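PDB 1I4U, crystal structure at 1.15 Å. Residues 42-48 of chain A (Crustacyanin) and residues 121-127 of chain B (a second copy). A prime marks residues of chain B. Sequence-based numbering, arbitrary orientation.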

# COMPACT_ATOMS: atom_id res chain seq x y z
N ASN A 42 -15.29 -6.68 2.19
CA ASN A 42 -15.24 -5.84 0.99
C ASN A 42 -13.88 -5.26 0.73
O ASN A 42 -13.33 -4.54 1.55
CB ASN A 42 -16.27 -4.75 1.21
CG ASN A 42 -16.56 -3.90 0.02
OD1 ASN A 42 -16.12 -4.15 -1.11
ND2 ASN A 42 -17.34 -2.87 0.29
N ASN A 43 -13.30 -5.61 -0.41
CA ASN A 43 -11.89 -5.29 -0.70
C ASN A 43 -11.85 -4.77 -2.12
O ASN A 43 -12.11 -5.50 -3.05
CB ASN A 43 -11.07 -6.56 -0.45
CG ASN A 43 -9.59 -6.28 -0.63
OD1 ASN A 43 -9.19 -5.51 -1.51
ND2 ASN A 43 -8.80 -6.88 0.24
N PRO A 44 -11.59 -3.47 -2.31
CA PRO A 44 -11.59 -2.88 -3.66
C PRO A 44 -10.30 -3.13 -4.41
O PRO A 44 -10.16 -2.70 -5.55
CB PRO A 44 -11.74 -1.39 -3.31
CG PRO A 44 -10.93 -1.26 -2.06
CD PRO A 44 -11.30 -2.48 -1.27
N TYR A 45 -9.35 -3.83 -3.79
CA TYR A 45 -8.03 -4.07 -4.40
C TYR A 45 -7.93 -5.47 -4.97
O TYR A 45 -7.09 -5.71 -5.83
CB TYR A 45 -6.94 -3.89 -3.35
CG TYR A 45 -6.99 -2.56 -2.65
CD1 TYR A 45 -6.68 -1.38 -3.32
CD2 TYR A 45 -7.34 -2.46 -1.32
CE1 TYR A 45 -6.73 -0.17 -2.65
CE2 TYR A 45 -7.38 -1.26 -0.65
CZ TYR A 45 -7.07 -0.10 -1.33
OH TYR A 45 -7.13 1.09 -0.65
N GLN A 46 -8.67 -6.43 -4.52
CA GLN A 46 -8.58 -7.83 -4.95
C GLN A 46 -9.16 -7.93 -6.33
O GLN A 46 -10.35 -7.76 -6.56
CB GLN A 46 -9.34 -8.68 -3.94
CG GLN A 46 -9.69 -10.08 -4.29
CD GLN A 46 -8.51 -10.99 -4.45
OE1 GLN A 46 -8.27 -11.96 -3.73
NE2 GLN A 46 -7.71 -10.68 -5.44
N LEU A 47 -8.30 -8.20 -7.30
CA LEU A 47 -8.71 -8.32 -8.69
C LEU A 47 -9.26 -9.66 -9.10
O LEU A 47 -9.85 -9.81 -10.14
CB LEU A 47 -7.51 -7.98 -9.62
CG LEU A 47 -6.87 -6.61 -9.43
CD1 LEU A 47 -5.71 -6.44 -10.42
CD2 LEU A 47 -7.93 -5.53 -9.53
N ILE A 48 -9.13 -10.69 -8.29
CA ILE A 48 -9.63 -12.00 -8.50
C ILE A 48 -10.93 -12.19 -7.73
O ILE A 48 -10.97 -12.15 -6.52
CB ILE A 48 -8.60 -13.10 -8.12
CG1 ILE A 48 -7.20 -12.78 -8.64
CG2 ILE A 48 -9.06 -14.46 -8.59
CD1 ILE A 48 -6.14 -13.75 -8.17
N CYS B 121 -0.16 5.69 -8.08
CA CYS B 121 -1.48 5.31 -8.50
C CYS B 121 -1.76 3.89 -8.09
O CYS B 121 -0.86 3.04 -8.06
CB CYS B 121 -1.58 5.47 -10.04
SG CYS B 121 -3.26 5.36 -10.70
N ILE B 122 -3.04 3.62 -7.80
CA ILE B 122 -3.54 2.30 -7.48
C ILE B 122 -4.85 2.06 -8.20
O ILE B 122 -5.70 2.93 -8.26
CB ILE B 122 -3.73 2.08 -5.98
CG1 ILE B 122 -4.28 0.70 -5.65
CG2 ILE B 122 -4.62 3.11 -5.35
CD1 ILE B 122 -3.31 -0.45 -5.90
N ASP B 123 -4.98 0.87 -8.77
CA ASP B 123 -6.18 0.42 -9.44
C ASP B 123 -7.13 -0.32 -8.51
O ASP B 123 -6.71 -1.07 -7.64
CB ASP B 123 -5.79 -0.48 -10.59
CG ASP B 123 -5.17 0.27 -11.74
OD1 ASP B 123 -5.88 1.13 -12.29
OD2 ASP B 123 -3.97 0.01 -12.03
N TYR B 124 -8.42 -0.08 -8.71
CA TYR B 124 -9.47 -0.80 -7.99
C TYR B 124 -10.11 -1.83 -8.89
O TYR B 124 -10.11 -1.73 -10.12
CB TYR B 124 -10.55 0.17 -7.49
CG TYR B 124 -10.01 1.25 -6.55
CD1 TYR B 124 -9.46 0.91 -5.32
CD2 TYR B 124 -10.08 2.57 -6.90
CE1 TYR B 124 -8.97 1.88 -4.45
CE2 TYR B 124 -9.61 3.57 -6.05
CZ TYR B 124 -9.07 3.20 -4.84
OH TYR B 124 -8.58 4.15 -3.96
N ASN B 125 -10.75 -2.81 -8.27
CA ASN B 125 -11.40 -3.88 -8.99
C ASN B 125 -12.72 -3.48 -9.64
O ASN B 125 -13.24 -4.25 -10.43
CB ASN B 125 -11.56 -5.10 -8.09
CG ASN B 125 -12.38 -4.87 -6.85
OD1 ASN B 125 -13.11 -3.86 -6.77
ND2 ASN B 125 -12.25 -5.76 -5.90
N PHE B 126 -13.21 -2.28 -9.43
CA PHE B 126 -14.42 -1.79 -10.01
C PHE B 126 -14.09 -0.82 -11.14
O PHE B 126 -15.01 -0.14 -11.62
CB PHE B 126 -15.37 -1.22 -8.96
CG PHE B 126 -14.82 -0.14 -8.04
CD1 PHE B 126 -14.23 -0.43 -6.85
CD2 PHE B 126 -14.90 1.22 -8.38
CE1 PHE B 126 -13.69 0.56 -6.04
CE2 PHE B 126 -14.38 2.23 -7.60
CZ PHE B 126 -13.77 1.89 -6.41
N GLY B 127 -12.84 -0.76 -11.58
CA GLY B 127 -12.53 -0.07 -12.80
C GLY B 127 -12.16 1.39 -12.69
O GLY B 127 -11.98 2.08 -13.69
O HOH W 1 -6.37 3.26 -2.11
O HOH W 2 -5.72 -3.44 -7.01

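Two tyrosines, one from each copy, form the apolar centre of this contact. Tyr45 CE1 lies 3.5 Å from Tyr124′ CE1, and the ring planes meet obliquely at 40°. CA-to-CB of Tyr45 points away from chain B, but its m rotamer brings the ring back across. There Tyr45 CD1 also packs on Ile122′ CG1 at 3.9 Å. Pro44, which is buried, fits its compact ring beside two aromatic ones: its CB is 3.8 Å from Tyr124′ CD1 and 3.9 Å from Phe126′ CE1, at the edge of the Phe126′ ring. Leu47 CD2 reaches Asn125′ CB at 3.9 Å.

Asn125′ is the main polar anchor. Asn125′ N donates to Pro44 O at 2.8 Å. Its CA-to-CB bond points toward the chain A stretch, and chi1 is p. Asn125′ ND2 donates to both Asn43 O (2.9 Å) and Gln46 O (2.8 Å). An amide suits this place because one nitrogen carries two hydrogens. Within chain A, Asn43 OD1 accepts from Tyr45 N at 2.8 Å and, weakly, from Gln46 N at 3.2 Å, tying the loop together.

Two waters complete the contact. One bridges Tyr45 OH (2.7 Å) and Tyr124′ OH (3.0 Å). The other donates to Tyr45 O (2.9 Å) and Asp123′ O (2.6 Å).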